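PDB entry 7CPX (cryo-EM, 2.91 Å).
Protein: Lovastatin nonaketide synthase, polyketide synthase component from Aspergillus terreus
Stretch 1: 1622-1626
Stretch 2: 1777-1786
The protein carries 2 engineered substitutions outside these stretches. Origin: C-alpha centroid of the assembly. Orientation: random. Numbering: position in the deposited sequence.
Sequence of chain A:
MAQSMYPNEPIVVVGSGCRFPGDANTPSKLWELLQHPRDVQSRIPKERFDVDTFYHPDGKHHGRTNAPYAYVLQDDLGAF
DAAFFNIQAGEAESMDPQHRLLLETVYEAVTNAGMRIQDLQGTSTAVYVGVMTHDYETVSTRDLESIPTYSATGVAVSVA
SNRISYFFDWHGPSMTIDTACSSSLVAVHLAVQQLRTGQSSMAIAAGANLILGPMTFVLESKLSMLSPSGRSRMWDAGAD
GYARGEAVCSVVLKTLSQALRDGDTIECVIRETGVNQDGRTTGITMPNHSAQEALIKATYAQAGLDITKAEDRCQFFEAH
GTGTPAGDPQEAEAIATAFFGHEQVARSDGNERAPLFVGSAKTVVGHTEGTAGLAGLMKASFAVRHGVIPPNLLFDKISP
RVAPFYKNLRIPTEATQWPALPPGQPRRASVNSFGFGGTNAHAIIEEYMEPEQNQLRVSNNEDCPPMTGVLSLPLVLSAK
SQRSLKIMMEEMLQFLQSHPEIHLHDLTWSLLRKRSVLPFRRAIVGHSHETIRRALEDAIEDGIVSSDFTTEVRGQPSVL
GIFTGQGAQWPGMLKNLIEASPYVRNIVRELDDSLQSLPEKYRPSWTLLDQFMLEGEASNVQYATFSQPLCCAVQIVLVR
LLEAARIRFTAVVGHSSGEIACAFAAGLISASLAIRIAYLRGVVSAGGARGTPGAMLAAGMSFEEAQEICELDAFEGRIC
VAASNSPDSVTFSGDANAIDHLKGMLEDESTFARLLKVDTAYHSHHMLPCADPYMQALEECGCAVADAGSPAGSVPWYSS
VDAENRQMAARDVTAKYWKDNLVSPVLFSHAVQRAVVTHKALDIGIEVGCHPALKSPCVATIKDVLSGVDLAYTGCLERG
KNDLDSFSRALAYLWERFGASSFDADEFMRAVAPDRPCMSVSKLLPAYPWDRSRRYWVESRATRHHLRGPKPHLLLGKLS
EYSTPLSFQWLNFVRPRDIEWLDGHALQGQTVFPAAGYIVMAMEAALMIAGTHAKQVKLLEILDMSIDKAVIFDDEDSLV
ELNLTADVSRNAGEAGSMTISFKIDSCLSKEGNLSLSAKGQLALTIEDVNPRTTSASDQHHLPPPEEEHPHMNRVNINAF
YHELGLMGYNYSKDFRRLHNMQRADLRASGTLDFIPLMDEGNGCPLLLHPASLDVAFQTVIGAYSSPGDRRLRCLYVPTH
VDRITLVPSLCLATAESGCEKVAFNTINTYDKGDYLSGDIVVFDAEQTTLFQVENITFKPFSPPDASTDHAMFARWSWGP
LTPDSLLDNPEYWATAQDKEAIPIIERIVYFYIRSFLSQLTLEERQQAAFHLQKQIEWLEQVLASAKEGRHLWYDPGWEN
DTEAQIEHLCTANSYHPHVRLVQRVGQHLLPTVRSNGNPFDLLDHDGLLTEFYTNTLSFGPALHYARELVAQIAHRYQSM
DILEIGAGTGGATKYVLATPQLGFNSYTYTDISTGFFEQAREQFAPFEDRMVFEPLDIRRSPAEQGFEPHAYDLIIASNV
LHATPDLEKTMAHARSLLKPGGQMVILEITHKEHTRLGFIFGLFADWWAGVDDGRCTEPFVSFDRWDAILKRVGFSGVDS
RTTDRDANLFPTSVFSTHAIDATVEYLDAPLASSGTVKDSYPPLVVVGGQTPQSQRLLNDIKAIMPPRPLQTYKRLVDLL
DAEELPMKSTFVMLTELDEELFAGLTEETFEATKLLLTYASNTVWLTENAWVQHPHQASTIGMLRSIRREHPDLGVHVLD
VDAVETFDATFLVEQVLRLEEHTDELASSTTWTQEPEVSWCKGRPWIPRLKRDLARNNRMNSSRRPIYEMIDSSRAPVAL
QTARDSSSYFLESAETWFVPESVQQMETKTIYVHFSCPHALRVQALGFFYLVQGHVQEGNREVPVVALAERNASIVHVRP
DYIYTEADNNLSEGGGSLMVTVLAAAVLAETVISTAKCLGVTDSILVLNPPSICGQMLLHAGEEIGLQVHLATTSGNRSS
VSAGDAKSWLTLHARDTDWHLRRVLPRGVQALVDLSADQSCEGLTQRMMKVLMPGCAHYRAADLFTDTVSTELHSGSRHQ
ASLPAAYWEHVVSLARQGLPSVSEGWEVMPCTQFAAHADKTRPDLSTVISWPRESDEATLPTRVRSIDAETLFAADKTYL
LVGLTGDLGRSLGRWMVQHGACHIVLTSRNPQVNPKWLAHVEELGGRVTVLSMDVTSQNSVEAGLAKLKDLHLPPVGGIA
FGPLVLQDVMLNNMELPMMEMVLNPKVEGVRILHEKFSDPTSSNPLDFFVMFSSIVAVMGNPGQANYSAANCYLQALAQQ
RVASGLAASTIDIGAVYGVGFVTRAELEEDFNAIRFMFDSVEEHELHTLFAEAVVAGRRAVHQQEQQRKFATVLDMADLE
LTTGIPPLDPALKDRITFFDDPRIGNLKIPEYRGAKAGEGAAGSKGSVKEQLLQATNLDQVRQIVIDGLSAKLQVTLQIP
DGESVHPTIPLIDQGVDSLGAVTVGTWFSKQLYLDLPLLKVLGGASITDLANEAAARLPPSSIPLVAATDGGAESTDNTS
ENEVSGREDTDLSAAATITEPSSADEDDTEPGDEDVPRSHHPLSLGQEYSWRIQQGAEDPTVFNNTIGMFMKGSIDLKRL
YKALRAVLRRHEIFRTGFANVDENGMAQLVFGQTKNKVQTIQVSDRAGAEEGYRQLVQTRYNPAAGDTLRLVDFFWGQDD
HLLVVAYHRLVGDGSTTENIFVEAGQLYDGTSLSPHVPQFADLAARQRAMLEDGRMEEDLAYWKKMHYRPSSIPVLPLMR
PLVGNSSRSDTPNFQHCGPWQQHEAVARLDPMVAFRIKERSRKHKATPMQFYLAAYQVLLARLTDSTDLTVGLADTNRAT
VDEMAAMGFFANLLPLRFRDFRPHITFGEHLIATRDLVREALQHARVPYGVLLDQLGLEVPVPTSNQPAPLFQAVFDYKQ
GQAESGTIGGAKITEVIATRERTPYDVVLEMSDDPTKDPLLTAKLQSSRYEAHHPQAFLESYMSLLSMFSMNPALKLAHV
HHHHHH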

ATOM      1  N   ALA A1622       7.525  79.160  27.403  1.00142.55           N
ATOM      2  CA  ALA A1622       8.502  79.497  28.432  1.00142.55           C
ATOM      3  C   ALA A1622       9.908  79.183  27.931  1.00142.55           C
ATOM      4  O   ALA A1622      10.849  79.947  28.171  1.00142.55           O
ATOM      5  N   THR A1623      10.048  78.055  27.236  1.00138.41           N
ATOM      6  CA  THR A1623      11.125  77.530  26.402  1.00138.41           C
ATOM      7  C   THR A1623      12.506  77.822  26.973  1.00138.41           C
ATOM      8  O   THR A1623      12.658  78.076  28.172  1.00138.41           O
ATOM      9  N   VAL A1624      13.520  77.779  26.105  1.00133.41           N
ATOM     10  CA  VAL A1624      14.886  78.028  26.531  1.00133.41           C
ATOM     11  C   VAL A1624      15.004  79.437  27.111  1.00133.41           C
ATOM     12  O   VAL A1624      14.189  80.329  26.844  1.00133.41           O
ATOM     13  N   GLU A1625      16.044  79.632  27.920  1.00133.56           N
ATOM     14  CA  GLU A1625      16.285  80.905  28.587  1.00133.56           C
ATOM     15  C   GLU A1625      17.583  81.529  28.092  1.00133.56           C
ATOM     16  O   GLU A1625      18.379  82.035  28.889  1.00133.56           O
ATOM     17  N   TYR A1626      17.801  81.472  26.777  1.00131.20           N
ATOM     18  CA  TYR A1626      19.008  81.994  26.128  1.00131.20           C
ATOM     19  C   TYR A1626      19.662  83.136  26.900  1.00131.20           C
ATOM     20  O   TYR A1626      20.790  83.532  26.607  1.00131.20           O
ATOM     21  N   LEU A1777      27.584  78.112  27.751  1.00131.95           N
ATOM     22  CA  LEU A1777      26.554  78.727  28.583  1.00131.95           C
ATOM     23  C   LEU A1777      25.177  78.226  28.180  1.00131.95           C
ATOM     24  O   LEU A1777      24.333  77.930  29.036  1.00131.95           O
ATOM     25  N   ARG A1778      24.935  78.128  26.873  1.00132.05           N
ATOM     26  CA  ARG A1778      23.650  77.644  26.387  1.00132.05           C
ATOM     27  C   ARG A1778      23.388  76.223  26.864  1.00132.05           C
ATOM     28  O   ARG A1778      22.289  75.913  27.331  1.00132.05           O
ATOM     29  N   LEU A1779      24.391  75.347  26.767  1.00129.46           N
ATOM     30  CA  LEU A1779      24.193  73.960  27.176  1.00129.46           C
ATOM     31  C   LEU A1779      24.036  73.848  28.688  1.00129.46           C
ATOM     32  O   LEU A1779      23.269  73.011  29.178  1.00129.46           O
ATOM     33  N   GLU A1780      24.749  74.683  29.445  1.00132.23           N
ATOM     34  CA  GLU A1780      24.581  74.689  30.893  1.00132.23           C
ATOM     35  C   GLU A1780      23.161  75.091  31.271  1.00132.23           C
ATOM     36  O   GLU A1780      22.517  74.443  32.108  1.00132.23           O
ATOM     37  N   GLU A1781      22.650  76.158  30.656  1.00132.16           N
ATOM     38  CA  GLU A1781      21.285  76.581  30.947  1.00132.16           C
ATOM     39  C   GLU A1781      20.275  75.552  30.454  1.00132.16           C
ATOM     40  O   GLU A1781      19.206  75.395  31.054  1.00132.16           O
ATOM     41  N   HIS A1782      20.598  74.844  29.369  1.00132.30           N
ATOM     42  CA  HIS A1782      19.768  73.727  28.933  1.00132.30           C
ATOM     43  C   HIS A1782      19.703  72.651  30.004  1.00132.30           C
ATOM     44  O   HIS A1782      18.628  72.117  30.300  1.00132.30           O
ATOM     45  N   THR A1783      20.852  72.317  30.594  1.00131.52           N
ATOM     46  CA  THR A1783      20.869  71.337  31.673  1.00131.52           C
ATOM     47  C   THR A1783      20.032  71.820  32.846  1.00131.52           C
ATOM     48  O   THR A1783      19.305  71.036  33.468  1.00131.52           O
ATOM     49  N   ASP A1784      20.119  73.113  33.163  1.00132.89           N
ATOM     50  CA  ASP A1784      19.235  73.679  34.174  1.00132.89           C
ATOM     51  C   ASP A1784      17.772  73.505  33.784  1.00132.89           C
ATOM     52  O   ASP A1784      16.900  73.436  34.656  1.00132.89           O
ATOM     53  N   GLU A1785      17.487  73.430  32.486  1.00133.93           N
ATOM     54  CA  GLU A1785      16.134  73.190  32.007  1.00133.93           C
ATOM     55  C   GLU A1785      15.851  71.693  31.994  1.00133.93           C
ATOM     56  O   GLU A1785      16.661  70.905  31.495  1.00133.93           O
ATOM     57  N   LEU A1786      14.704  71.302  32.543  1.00133.01           N
ATOM     58  CA  LEU A1786      14.319  69.900  32.677  1.00133.01           C
ATOM     59  C   LEU A1786      12.870  69.700  32.251  1.00133.01           C
ATOM     60  O   LEU A1786      12.073  69.058  32.939  1.00133.01           O
TER

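A short irregular segment lies against the last turns of a helix. The helix meets it with R1778, E1781 and H1782, and E1785, the first residue beyond the helix, joins them, the four spaced so that they fall along one flank. The segment answers mainly with V1624, E1625 and Y1626.

V1624 is the buried apolar piece. Its CA-to-CB bond points sideways and chi1 is t, and both methyls rest against the imidazole, CG1 and CG2 each 3.4 Å from H1782 CE1, with CG2 at the ring edge; CG1 also lies 3.5 Å from R1778 NH1. H1782, in an m rotamer, starts sideways too, but its ring end comes nearer.

R1778 also leaves the helix sideways. Its chain bends through m at chi1, an off-well chi2 near -104° and m at chi3, and this folded path brings the guanidinium back to the segment. Y1626 CD1 then lies over one guanidinium face, 3.1 Å from R1778 NH1. Y1626 sets out away from the helix; with chi1 m and chi2 near -86°, its ring nevertheless returns to meet the arginine. NH1 of R1778 is also 2.9 Å from NE2 of H1782, so the two helix side chains converge beside the valine.

The two glutamates pointing toward the segment are both extended. E1785, just past the helix, is t at chi1 and chi2 and reaches V1624, with its OE1 3.7 Å from V1624 CG2. E1781, likewise t,t, buries the most area of any residue here, yet its carboxylate is crowded: E1781 OE2 is 3.4 Å from E1625 OE1, a pairing of like charges, and 3.0 Å from E1625 CB. E1625 itself is m,t and exposed. The rule to read is modest: shape and side-chain reach organize this contact, with no clear hydrogen bond across it.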

ATOM      1  CB  ALA A1622       8.209  78.733  29.724  1.00142.55           C
ATOM      2  CB  THR A1623      11.020  78.105  24.983  1.00138.41           C
ATOM      3  OG1 THR A1623      11.871  77.364  24.101  1.00138.41           O
ATOM      4  CG2 THR A1623      11.428  79.580  24.949  1.00138.41           C
ATOM      5  CB  VAL A1624      15.850  77.829  25.350  1.00133.41           C
ATOM      6  CG1 VAL A1624      17.286  78.120  25.755  1.00133.41           C
ATOM      7  CG2 VAL A1624      15.726  76.416  24.804  1.00133.41           C
ATOM      8  CB  GLU A1625      16.331  80.710  30.103  1.00133.56           C
ATOM      9  CG  GLU A1625      15.044  80.161  30.695  1.00133.56           C
ATOM     10  CD  GLU A1625      15.130  79.974  32.196  1.00133.56           C
ATOM     11  OE1 GLU A1625      16.178  80.320  32.779  1.00133.56           O
ATOM     12  OE2 GLU A1625      14.150  79.481  32.792  1.00133.56           O
ATOM     13  CB  TYR A1626      18.677  82.477  24.711  1.00131.20           C
ATOM     14  CG  TYR A1626      17.980  81.453  23.842  1.00131.20           C
ATOM     15  CD1 TYR A1626      18.706  80.519  23.120  1.00131.20           C
ATOM     16  CD2 TYR A1626      16.595  81.427  23.740  1.00131.20           C
ATOM     17  CE1 TYR A1626      18.074  79.584  22.324  1.00131.20           C
ATOM     18  CE2 TYR A1626      15.956  80.497  22.945  1.00131.20           C
ATOM     19  CZ  TYR A1626      16.700  79.577  22.240  1.00131.20           C
ATOM     20  OH  TYR A1626      16.070  78.646  21.447  1.00131.20           O
ATOM     21  CB  LEU A1777      26.607  80.252  28.467  1.00131.95           C
ATOM     22  CG  LEU A1777      27.862  81.002  28.921  1.00131.95           C
ATOM     23  CD1 LEU A1777      28.342  80.492  30.268  1.00131.95           C
ATOM     24  CD2 LEU A1777      28.974  80.925  27.881  1.00131.95           C
ATOM     25  CB  ARG A1778      23.614  77.710  24.863  1.00132.05           C
ATOM     26  CG  ARG A1778      23.842  79.103  24.292  1.00132.05           C
ATOM     27  CD  ARG A1778      22.555  79.741  23.792  1.00132.05           C
ATOM     28  NE  ARG A1778      21.964  78.988  22.692  1.00132.05           N
ATOM     29  CZ  ARG A1778      20.936  78.155  22.805  1.00132.05           C
ATOM     30  NH1 ARG A1778      20.326  77.956  23.963  1.00132.05           N
ATOM     31  NH2 ARG A1778      20.506  77.506  21.727  1.00132.05           N
ATOM     32  CB  LEU A1779      25.359  73.098  26.689  1.00129.46           C
ATOM     33  CG  LEU A1779      25.173  71.583  26.814  1.00129.46           C
ATOM     34  CD1 LEU A1779      23.956  71.124  26.027  1.00129.46           C
ATOM     35  CD2 LEU A1779      26.420  70.845  26.351  1.00129.46           C
ATOM     36  CB  GLU A1780      25.603  75.636  31.526  1.00132.23           C
ATOM     37  CG  GLU A1780      25.298  76.036  32.965  1.00132.23           C
ATOM     38  CD  GLU A1780      24.386  77.248  33.065  1.00132.23           C
ATOM     39  OE1 GLU A1780      23.986  77.787  32.012  1.00132.23           O
ATOM     40  OE2 GLU A1780      24.070  77.661  34.202  1.00132.23           O
ATOM     41  CB  GLU A1781      21.018  77.948  30.322  1.00132.16           C
ATOM     42  CG  GLU A1781      19.823  78.674  30.914  1.00132.16           C
ATOM     43  CD  GLU A1781      19.804  80.147  30.554  1.00132.16           C
ATOM     44  OE1 GLU A1781      20.496  80.532  29.589  1.00132.16           O
ATOM     45  OE2 GLU A1781      19.103  80.920  31.241  1.00132.16           O
ATOM     46  CB  HIS A1782      20.327  73.140  27.637  1.00132.30           C
ATOM     47  CG  HIS A1782      20.055  73.972  26.423  1.00132.30           C
ATOM     48  ND1 HIS A1782      18.814  74.504  26.149  1.00132.30           N
ATOM     49  CD2 HIS A1782      20.858  74.345  25.400  1.00132.30           C
ATOM     50  CE1 HIS A1782      18.868  75.180  25.014  1.00132.30           C
ATOM     51  NE2 HIS A1782      20.098  75.099  24.540  1.00132.30           N
ATOM     52  CB  THR A1783      22.304  71.067  32.120  1.00131.52           C
ATOM     53  OG1 THR A1783      23.152  70.942  30.972  1.00131.52           O
ATOM     54  CG2 THR A1783      22.369  69.787  32.939  1.00131.52           C
ATOM     55  CB  ASP A1784      19.555  75.158  34.384  1.00132.89           C
ATOM     56  CG  ASP A1784      20.981  75.385  34.847  1.00132.89           C
ATOM     57  OD1 ASP A1784      21.533  74.496  35.529  1.00132.89           O
ATOM     58  OD2 ASP A1784      21.549  76.450  34.528  1.00132.89           O
ATOM     59  CB  GLU A1785      15.954  73.784  30.610  1.00133.93           C
ATOM     60  CG  GLU A1785      14.606  73.493  29.967  1.00133.93           C
ATOM     61  CD  GLU A1785      14.476  74.106  28.586  1.00133.93           C
ATOM     62  OE1 GLU A1785      15.420  74.797  28.150  1.00133.93           O
ATOM     63  OE2 GLU A1785      13.431  73.896  27.936  1.00133.93           O
ATOM     64  CB  LEU A1786      14.537  69.423  34.109  1.00133.01           C
ATOM     65  CG  LEU A1786      15.981  69.514  34.607  1.00133.01           C
ATOM     66  CD1 LEU A1786      16.061  69.201  36.092  1.00133.01           C
ATOM     67  CD2 LEU A1786      16.880  68.580  33.814  1.00133.01           C
TER